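Local coordinates for protein acetyl transferase (Salmonella typhimurium, PDB 1S7K) that transfers an acetyl group, most likely from acetyl-coenzyme A, to the N-terminal amine of ribosomal protein L7/L12, at residues 131-145 and 169-181. Sequence-based numbering, arbitrary orientation.
Sequences RRFVIKCRVDNQASN and YHDVNMYARIIDA
Asn-145 OD1 takes two bonds from strand 169-178: Tyr-175 OH, 2.6 Å away, comes in on a lone pair in the amide plane, and Asn-173 ND2 gives a straight bond of 2.9 Å to the same OD1, tilted out of that plane. The other end of this amide, ND2, donates to the backbone oxygens of Arg-138 and Asn-141, so both ends of the Asn-145 side chain are held and its flip is fixed. Tyr-175 reaches it with CG beside the backbone N (chi1 -71°), which lays the ring edge next to Cys-137, SG to CE2 3.9 Å. Strands 132-138 and 169-178 pair antiparallel within the central GNAT sheet. On the opposite face, Ala-176 CB packs against one face of the Arg-132 guanidinium, 3.3 Å from NH2, while NH1 of that arginine pairs with Glu-156. At the far end Arg-131 NE makes a nearly straight salt bridge to Asp-180 OD2, 2.6 Å, in the guanidinium plane but on the anti side of the carboxylate. Cys-137 (covalently) and Asn-141 bind coenzyme A in another crystal, not here; the Asn-145 bonds join the Arg-138 to Asn-141 turn and helix start to the strand paired with Cys-137.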
ATOM      1  N   ARG A 131     -15.101  -0.148   4.165  1.00 13.56           N
ATOM      2  CA  ARG A 131     -15.414   0.722   5.295  1.00 12.71           C
ATOM      3  C   ARG A 131     -14.339   1.829   5.520  1.00 12.65           C
ATOM      4  O   ARG A 131     -14.627   2.836   6.107  1.00 12.47           O
ATOM      5  CB  ARG A 131     -15.494  -0.080   6.605  1.00 14.07           C
ATOM      6  CG  ARG A 131     -14.118  -0.691   7.034  1.00 14.67           C
ATOM      7  CD  ARG A 131     -14.356  -1.757   8.096  1.00 14.69           C
ATOM      8  NE  ARG A 131     -15.003  -1.158   9.267  1.00 16.42           N
ATOM      9  CZ  ARG A 131     -14.376  -0.365  10.154  1.00 15.13           C
ATOM     10  NH1 ARG A 131     -13.091  -0.054  10.031  1.00 11.52           N
ATOM     11  NH2 ARG A 131     -15.054   0.111  11.179  1.00 18.81           N
ATOM     12  N   ARG A 132     -13.134   1.637   5.000  1.00 10.92           N
ATOM     13  CA  ARG A 132     -12.040   2.588   5.190  1.00  9.29           C
ATOM     14  C   ARG A 132     -11.634   3.118   3.792  1.00  9.23           C
ATOM     15  O   ARG A 132     -11.175   2.362   2.917  1.00  9.25           O
ATOM     16  CB  ARG A 132     -10.830   1.902   5.879  1.00  8.98           C
ATOM     17  CG  ARG A 132      -9.623   2.931   6.155  1.00  7.67           C
ATOM     18  CD  ARG A 132      -8.411   2.195   6.862  1.00  9.97           C
ATOM     19  NE  ARG A 132      -7.166   2.884   6.559  1.00  8.13           N
ATOM     20  CZ  ARG A 132      -6.806   4.059   7.079  1.00 12.23           C
ATOM     21  NH1 ARG A 132      -5.687   4.645   6.670  1.00 11.29           N
ATOM     22  NH2 ARG A 132      -7.489   4.600   8.088  1.00 11.06           N
ATOM     23  N   PHE A 133     -11.838   4.414   3.572  1.00  8.11           N
ATOM     24  CA  PHE A 133     -11.541   4.983   2.270  1.00  9.33           C
ATOM     25  C   PHE A 133     -10.352   5.866   2.430  1.00  8.45           C
ATOM     26  O   PHE A 133     -10.354   6.733   3.311  1.00 10.03           O
ATOM     27  CB  PHE A 133     -12.744   5.805   1.762  1.00  9.85           C
ATOM     28  CG  PHE A 133     -13.996   4.997   1.643  1.00  9.68           C
ATOM     29  CD1 PHE A 133     -14.863   4.890   2.727  1.00  9.98           C
ATOM     30  CD2 PHE A 133     -14.258   4.280   0.479  1.00 10.15           C
ATOM     31  CE1 PHE A 133     -15.974   4.080   2.655  1.00 10.79           C
ATOM     32  CE2 PHE A 133     -15.394   3.450   0.403  1.00 15.22           C
ATOM     33  CZ  PHE A 133     -16.255   3.361   1.510  1.00  8.08           C
ATOM     34  N   VAL A 134      -9.334   5.647   1.617  1.00  7.53           N
ATOM     35  CA  VAL A 134      -8.097   6.390   1.783  1.00  8.14           C
ATOM     36  C   VAL A 134      -7.673   7.206   0.621  1.00  8.19           C
ATOM     37  O   VAL A 134      -7.830   6.757  -0.493  1.00  8.04           O
ATOM     38  CB  VAL A 134      -6.942   5.395   2.074  1.00  6.38           C
ATOM     39  CG1 VAL A 134      -5.608   6.136   2.310  1.00  8.40           C
ATOM     40  CG2 VAL A 134      -7.343   4.559   3.365  1.00 10.89           C
ATOM     41  N   ILE A 135      -7.218   8.444   0.876  1.00  7.34           N
ATOM     42  CA  ILE A 135      -6.673   9.299  -0.214  1.00  7.79           C
ATOM     43  C   ILE A 135      -5.233   9.601   0.119  1.00  9.89           C
ATOM     44  O   ILE A 135      -4.956  10.224   1.179  1.00  7.83           O
ATOM     45  CB  ILE A 135      -7.393  10.665  -0.339  1.00  6.83           C
ATOM     46  CG1 ILE A 135      -8.773  10.432  -0.961  1.00 10.17           C
ATOM     47  CG2 ILE A 135      -6.507  11.662  -1.228  1.00 11.55           C
ATOM     48  CD1 ILE A 135      -9.791  11.620  -0.907  1.00 10.89           C
ATOM     49  N   LYS A 136      -4.310   9.157  -0.740  1.00  8.01           N
ATOM     50  CA  LYS A 136      -2.896   9.504  -0.553  1.00  9.55           C
ATOM     51  C   LYS A 136      -2.647  10.489  -1.677  1.00 11.80           C
ATOM     52  O   LYS A 136      -2.991  10.171  -2.852  1.00 11.32           O
ATOM     53  CB  LYS A 136      -2.000   8.263  -0.753  1.00 12.38           C
ATOM     54  CG  LYS A 136      -2.081   7.240   0.355  1.00 15.23           C
ATOM     55  CD  LYS A 136      -1.490   5.890  -0.070  1.00 17.78           C
ATOM     56  CE  LYS A 136      -0.024   5.940  -0.175  1.00 21.28           C
ATOM     57  NZ  LYS A 136       0.447   4.639  -0.812  1.00 22.02           N
ATOM     58  N   CYS A 137      -2.178  11.693  -1.339  1.00  8.17           N
ATOM     59  CA  CYS A 137      -1.857  12.629  -2.434  1.00 10.95           C
ATOM     60  C   CYS A 137      -0.676  13.501  -2.028  1.00 10.09           C
ATOM     61  O   CYS A 137      -0.465  13.772  -0.815  1.00  9.76           O
ATOM     62  CB  CYS A 137      -3.067  13.479  -2.719  1.00 11.51           C
ATOM     63  SG  CYS A 137      -3.638  14.546  -1.318  1.00 13.19           S
ATOM     64  N   ARG A 138       0.089  13.973  -3.010  1.00  9.94           N
ATOM     65  CA  ARG A 138       1.262  14.798  -2.713  1.00 10.97           C
ATOM     66  C   ARG A 138       0.844  16.010  -1.885  1.00  9.84           C
ATOM     67  O   ARG A 138      -0.241  16.561  -2.083  1.00 11.43           O
ATOM     68  CB  ARG A 138       1.922  15.284  -4.003  1.00 13.19           C
ATOM     69  CG  ARG A 138       2.697  14.181  -4.722  1.00 17.86           C
ATOM     70  CD  ARG A 138       3.417  14.739  -6.022  1.00 21.98           C
ATOM     71  NE  ARG A 138       2.903  16.050  -6.425  1.00 27.71           N
ATOM     72  CZ  ARG A 138       1.852  16.283  -7.208  1.00 28.73           C
ATOM     73  NH1 ARG A 138       1.513  17.537  -7.444  1.00 28.45           N
ATOM     74  NH2 ARG A 138       1.137  15.288  -7.775  1.00 31.99           N
ATOM     75  N   VAL A 139       1.719  16.423  -0.977  1.00  8.92           N
ATOM     76  CA  VAL A 139       1.426  17.565  -0.152  1.00  7.83           C
ATOM     77  C   VAL A 139       1.185  18.789  -1.084  1.00  9.97           C
ATOM     78  O   VAL A 139       0.294  19.602  -0.830  1.00 10.82           O
ATOM     79  CB  VAL A 139       2.583  17.839   0.820  1.00  9.69           C
ATOM     80  CG1 VAL A 139       2.391  19.185   1.525  1.00  9.28           C
ATOM     81  CG2 VAL A 139       2.641  16.708   1.844  1.00  7.54           C
ATOM     82  N   ASP A 140       1.938  18.858  -2.174  1.00 12.14           N
ATOM     83  CA  ASP A 140       1.831  19.994  -3.082  1.00 14.85           C
ATOM     84  C   ASP A 140       0.745  19.849  -4.131  1.00 14.92           C
ATOM     85  O   ASP A 140       0.641  20.680  -5.050  1.00 16.84           O
ATOM     86  CB  ASP A 140       3.217  20.309  -3.733  1.00 19.55           C
ATOM     87  CG  ASP A 140       3.686  19.247  -4.715  1.00 23.84           C
ATOM     88  OD1 ASP A 140       2.928  18.324  -5.056  1.00 27.24           O
ATOM     89  OD2 ASP A 140       4.852  19.325  -5.207  1.00 28.59           O
ATOM     90  N   ASN A 141      -0.101  18.815  -4.004  1.00 14.66           N
ATOM     91  CA  ASN A 141      -1.167  18.627  -5.017  1.00 14.44           C
ATOM     92  C   ASN A 141      -2.353  19.416  -4.449  1.00 16.29           C
ATOM     93  O   ASN A 141      -3.143  18.904  -3.662  1.00 14.05           O
ATOM     94  CB  ASN A 141      -1.487  17.132  -5.209  1.00 15.13           C
ATOM     95  CG  ASN A 141      -2.511  16.878  -6.330  1.00 16.71           C
ATOM     96  OD1 ASN A 141      -3.364  17.702  -6.564  1.00 17.51           O
ATOM     97  ND2 ASN A 141      -2.450  15.705  -6.958  1.00 20.18           N
ATOM     98  N   GLN A 142      -2.479  20.679  -4.872  1.00 15.91           N
ATOM     99  CA  GLN A 142      -3.533  21.535  -4.312  1.00 17.79           C
ATOM    100  C   GLN A 142      -4.941  20.955  -4.551  1.00 15.56           C
ATOM    101  O   GLN A 142      -5.788  21.000  -3.670  1.00 14.15           O
ATOM    102  CB  GLN A 142      -3.456  22.901  -4.978  1.00 20.19           C
ATOM    103  CG  GLN A 142      -4.148  24.033  -4.235  1.00 29.32           C
ATOM    104  CD  GLN A 142      -3.758  25.402  -4.822  1.00 34.34           C
ATOM    105  OE1 GLN A 142      -2.791  25.498  -5.615  1.00 36.74           O
ATOM    106  NE2 GLN A 142      -4.492  26.466  -4.438  1.00 35.77           N
ATOM    107  N   ALA A 143      -5.179  20.421  -5.746  1.00 15.06           N
ATOM    108  CA  ALA A 143      -6.535  19.914  -6.053  1.00 13.84           C
ATOM    109  C   ALA A 143      -6.914  18.700  -5.200  1.00 11.97           C
ATOM    110  O   ALA A 143      -7.990  18.669  -4.597  1.00 12.95           O
ATOM    111  CB  ALA A 143      -6.665  19.563  -7.555  1.00 12.10           C
ATOM    112  N   SER A 144      -6.056  17.698  -5.146  1.00  9.53           N
ATOM    113  CA  SER A 144      -6.395  16.497  -4.332  1.00  9.98           C
ATOM    114  C   SER A 144      -6.544  16.786  -2.839  1.00 11.13           C
ATOM    115  O   SER A 144      -7.434  16.220  -2.159  1.00  9.95           O
ATOM    116  CB  SER A 144      -5.355  15.391  -4.559  1.00 13.46           C
ATOM    117  OG  SER A 144      -5.481  14.811  -5.871  1.00 17.71           O
ATOM    118  N   ASN A 145      -5.707  17.663  -2.296  1.00  9.71           N
ATOM    119  CA  ASN A 145      -5.863  17.998  -0.876  1.00  9.68           C
ATOM    120  C   ASN A 145      -7.206  18.655  -0.603  1.00 10.32           C
ATOM    121  O   ASN A 145      -7.851  18.350   0.397  1.00 12.03           O
ATOM    122  CB  ASN A 145      -4.713  18.870  -0.396  1.00  9.80           C
ATOM    123  CG  ASN A 145      -3.442  18.064  -0.176  1.00  8.63           C
ATOM    124  OD1 ASN A 145      -3.309  17.358   0.888  1.00  8.03           O
ATOM    125  ND2 ASN A 145      -2.507  18.126  -1.150  1.00  8.71           N
ATOM    126  N   TYR A 169      11.474  13.058  -4.992  1.00 15.00           N
ATOM    127  CA  TYR A 169      10.575  12.246  -4.161  1.00 13.63           C
ATOM    128  C   TYR A 169       9.839  13.276  -3.285  1.00 13.15           C
ATOM    129  O   TYR A 169      10.451  14.077  -2.523  1.00 14.54           O
ATOM    130  CB  TYR A 169      11.361  11.213  -3.330  1.00 13.09           C
ATOM    131  CG  TYR A 169      12.149  10.319  -4.255  1.00 13.07           C
ATOM    132  CD1 TYR A 169      11.636   9.098  -4.683  1.00 14.35           C
ATOM    133  CD2 TYR A 169      13.415  10.708  -4.701  1.00 16.12           C
ATOM    134  CE1 TYR A 169      12.351   8.274  -5.518  1.00 15.14           C
ATOM    135  CE2 TYR A 169      14.148   9.881  -5.551  1.00 17.95           C
ATOM    136  CZ  TYR A 169      13.619   8.692  -5.941  1.00 17.55           C
ATOM    137  OH  TYR A 169      14.360   7.918  -6.778  1.00 18.57           O
ATOM    138  N   HIS A 170       8.513  13.288  -3.426  1.00 11.00           N
ATOM    139  CA  HIS A 170       7.691  14.271  -2.725  1.00 11.39           C
ATOM    140  C   HIS A 170       6.976  13.701  -1.525  1.00 10.72           C
ATOM    141  O   HIS A 170       6.600  12.560  -1.553  1.00 10.61           O
ATOM    142  CB  HIS A 170       6.620  14.768  -3.685  1.00 12.94           C
ATOM    143  CG  HIS A 170       7.211  15.394  -4.907  1.00 17.52           C
ATOM    144  ND1 HIS A 170       7.584  16.718  -4.938  1.00 20.89           N
ATOM    145  CD2 HIS A 170       7.611  14.853  -6.080  1.00 15.69           C
ATOM    146  CE1 HIS A 170       8.191  16.978  -6.088  1.00 19.34           C
ATOM    147  NE2 HIS A 170       8.225  15.866  -6.804  1.00 20.05           N
ATOM    148  N   ASP A 171       6.750  14.538  -0.527  1.00 11.30           N
ATOM    149  CA  ASP A 171       5.998  14.116   0.671  1.00 10.63           C
ATOM    150  C   ASP A 171       4.529  13.916   0.214  1.00 12.85           C
ATOM    151  O   ASP A 171       4.017  14.653  -0.676  1.00 10.67           O
ATOM    152  CB  ASP A 171       6.071  15.218   1.719  1.00  9.75           C
ATOM    153  CG  ASP A 171       7.420  15.303   2.440  1.00 10.98           C
ATOM    154  OD1 ASP A 171       8.434  14.685   1.982  1.00  8.97           O
ATOM    155  OD2 ASP A 171       7.441  16.055   3.464  1.00 10.81           O
ATOM    156  N   VAL A 172       3.838  12.983   0.877  1.00 11.00           N
ATOM    157  CA  VAL A 172       2.467  12.613   0.542  1.00 11.72           C
ATOM    158  C   VAL A 172       1.572  12.608   1.785  1.00 12.10           C
ATOM    159  O   VAL A 172       1.919  11.989   2.753  1.00 12.45           O
ATOM    160  CB  VAL A 172       2.438  11.159  -0.018  1.00 10.76           C
ATOM    161  CG1 VAL A 172       0.976  10.656  -0.275  1.00 11.26           C
ATOM    162  CG2 VAL A 172       3.186  11.113  -1.352  1.00 12.32           C
ATOM    163  N   ASN A 173       0.430  13.270   1.717  1.00 10.48           N
ATOM    164  CA  ASN A 173      -0.519  13.278   2.832  1.00 10.62           C
ATOM    165  C   ASN A 173      -1.376  12.027   2.734  1.00 10.51           C
ATOM    166  O   ASN A 173      -1.807  11.619   1.642  1.00 10.46           O
ATOM    167  CB  ASN A 173      -1.419  14.511   2.764  1.00 11.92           C
ATOM    168  CG  ASN A 173      -0.737  15.767   3.319  1.00 12.75           C
ATOM    169  OD1 ASN A 173       0.132  15.685   4.186  1.00 12.30           O
ATOM    170  ND2 ASN A 173      -1.133  16.939   2.812  1.00 12.83           N
ATOM    171  N   MET A 174      -1.620  11.410   3.877  1.00  8.50           N
ATOM    172  CA  MET A 174      -2.490  10.272   3.893  1.00  7.96           C
ATOM    173  C   MET A 174      -3.721  10.710   4.655  1.00  8.35           C
ATOM    174  O   MET A 174      -3.640  11.090   5.830  1.00  8.60           O
ATOM    175  CB  MET A 174      -1.843   9.050   4.574  1.00  8.47           C
ATOM    176  CG  MET A 174      -2.952   7.937   4.684  1.00 14.77           C
ATOM    177  SD  MET A 174      -2.333   6.352   5.281  1.00 16.72           S
ATOM    178  CE  MET A 174      -1.430   5.859   3.813  1.00 17.90           C
ATOM    179  N   TYR A 175      -4.874  10.604   3.982  1.00  4.55           N
ATOM    180  CA  TYR A 175      -6.196  10.987   4.516  1.00  6.37           C
ATOM    181  C   TYR A 175      -7.103   9.772   4.580  1.00  8.42           C
ATOM    182  O   TYR A 175      -7.012   8.875   3.732  1.00  8.39           O
ATOM    183  CB  TYR A 175      -6.891  11.965   3.567  1.00  7.11           C
ATOM    184  CG  TYR A 175      -6.312  13.357   3.490  1.00 10.24           C
ATOM    185  CD1 TYR A 175      -6.719  14.357   4.385  1.00 12.02           C
ATOM    186  CD2 TYR A 175      -5.415  13.696   2.472  1.00 11.26           C
ATOM    187  CE1 TYR A 175      -6.225  15.713   4.216  1.00 10.42           C
ATOM    188  CE2 TYR A 175      -4.934  14.988   2.316  1.00 11.79           C
ATOM    189  CZ  TYR A 175      -5.354  16.007   3.193  1.00 13.38           C
ATOM    190  OH  TYR A 175      -4.917  17.343   2.968  1.00 13.03           O
ATOM    191  N   ALA A 176      -7.975   9.719   5.564  1.00  8.44           N
ATOM    192  CA  ALA A 176      -8.898   8.583   5.594  1.00 10.10           C
ATOM    193  C   ALA A 176     -10.262   8.976   6.098  1.00  7.22           C
ATOM    194  O   ALA A 176     -10.418   9.939   6.860  1.00  8.04           O
ATOM    195  CB  ALA A 176      -8.335   7.359   6.466  1.00 10.62           C
ATOM    196  N   ARG A 177     -11.264   8.251   5.621  1.00  8.77           N
ATOM    197  CA  ARG A 177     -12.626   8.396   6.116  1.00 10.98           C
ATOM    198  C   ARG A 177     -13.157   7.001   6.345  1.00 12.11           C
ATOM    199  O   ARG A 177     -13.010   6.143   5.449  1.00 11.06           O
ATOM    200  CB  ARG A 177     -13.528   9.067   5.065  1.00 11.01           C
ATOM    201  CG  ARG A 177     -14.845   9.508   5.738  1.00 15.22           C
ATOM    202  CD  ARG A 177     -15.534  10.653   4.960  1.00 17.49           C
ATOM    203  NE  ARG A 177     -16.942  10.653   5.300  1.00 20.36           N
ATOM    204  CZ  ARG A 177     -17.909  11.170   4.551  1.00 19.92           C
ATOM    205  NH1 ARG A 177     -17.628  11.776   3.402  1.00 19.67           N
ATOM    206  NH2 ARG A 177     -19.181  10.975   4.920  1.00 17.44           N
ATOM    207  N   ILE A 178     -13.751   6.763   7.526  1.00 12.89           N
ATOM    208  CA  ILE A 178     -14.352   5.469   7.840  1.00 10.48           C
ATOM    209  C   ILE A 178     -15.895   5.675   7.782  1.00 10.49           C
ATOM    210  O   ILE A 178     -16.427   6.675   8.325  1.00  9.65           O
ATOM    211  CB  ILE A 178     -14.005   4.995   9.270  1.00 12.77           C
ATOM    212  CG1 ILE A 178     -12.471   4.929   9.480  1.00 13.59           C
ATOM    213  CG2 ILE A 178     -14.721   3.631   9.576  1.00 12.92           C
ATOM    214  CD1 ILE A 178     -11.776   3.835   8.794  1.00 17.26           C
ATOM    215  N   ILE A 179     -16.593   4.764   7.111  1.00 10.50           N
ATOM    216  CA  ILE A 179     -18.069   4.800   7.039  1.00 10.45           C
ATOM    217  C   ILE A 179     -18.538   3.323   7.263  1.00 14.20           C
ATOM    218  O   ILE A 179     -18.458   2.461   6.372  1.00 14.44           O
ATOM    219  CB  ILE A 179     -18.560   5.334   5.629  1.00  9.88           C
ATOM    220  CG1 ILE A 179     -18.016   6.737   5.380  1.00 11.11           C
ATOM    221  CG2 ILE A 179     -20.042   5.417   5.643  1.00 10.60           C
ATOM    222  CD1 ILE A 179     -18.426   7.367   3.983  1.00 11.57           C
ATOM    223  N   ASP A 180     -18.989   3.051   8.488  1.00 14.78           N
ATOM    224  CA  ASP A 180     -19.409   1.697   8.915  1.00 17.35           C
ATOM    225  C   ASP A 180     -20.210   1.950  10.204  1.00 16.93           C
ATOM    226  O   ASP A 180     -20.974   2.934  10.256  1.00 19.04           O
ATOM    227  CB  ASP A 180     -18.181   0.855   9.233  1.00 17.52           C
ATOM    228  CG  ASP A 180     -18.488  -0.658   9.347  1.00 21.50           C
ATOM    229  OD1 ASP A 180     -19.632  -1.092   9.054  1.00 20.93           O
ATOM    230  OD2 ASP A 180     -17.545  -1.402   9.684  1.00 24.11           O
ATOM    231  N   ALA A 181     -20.003   1.139  11.239  1.00 16.17           N
ATOM    232  CA  ALA A 181     -20.764   1.304  12.504  1.00 17.10           C
ATOM    233  C   ALA A 181     -20.268   2.482  13.342  1.00 16.90           C
ATOM    234  O   ALA A 181     -19.157   3.021  13.104  1.00 17.50           O
ATOM    235  CB  ALA A 181     -20.729  -0.022  13.316  1.00 18.17           C
TER
HETATM  236  O   HOH W   1       4.424  17.078  -2.185  1.00 14.51           O
HETATM  237  O   HOH W   2       6.423  18.520  -3.087  1.00 22.83           O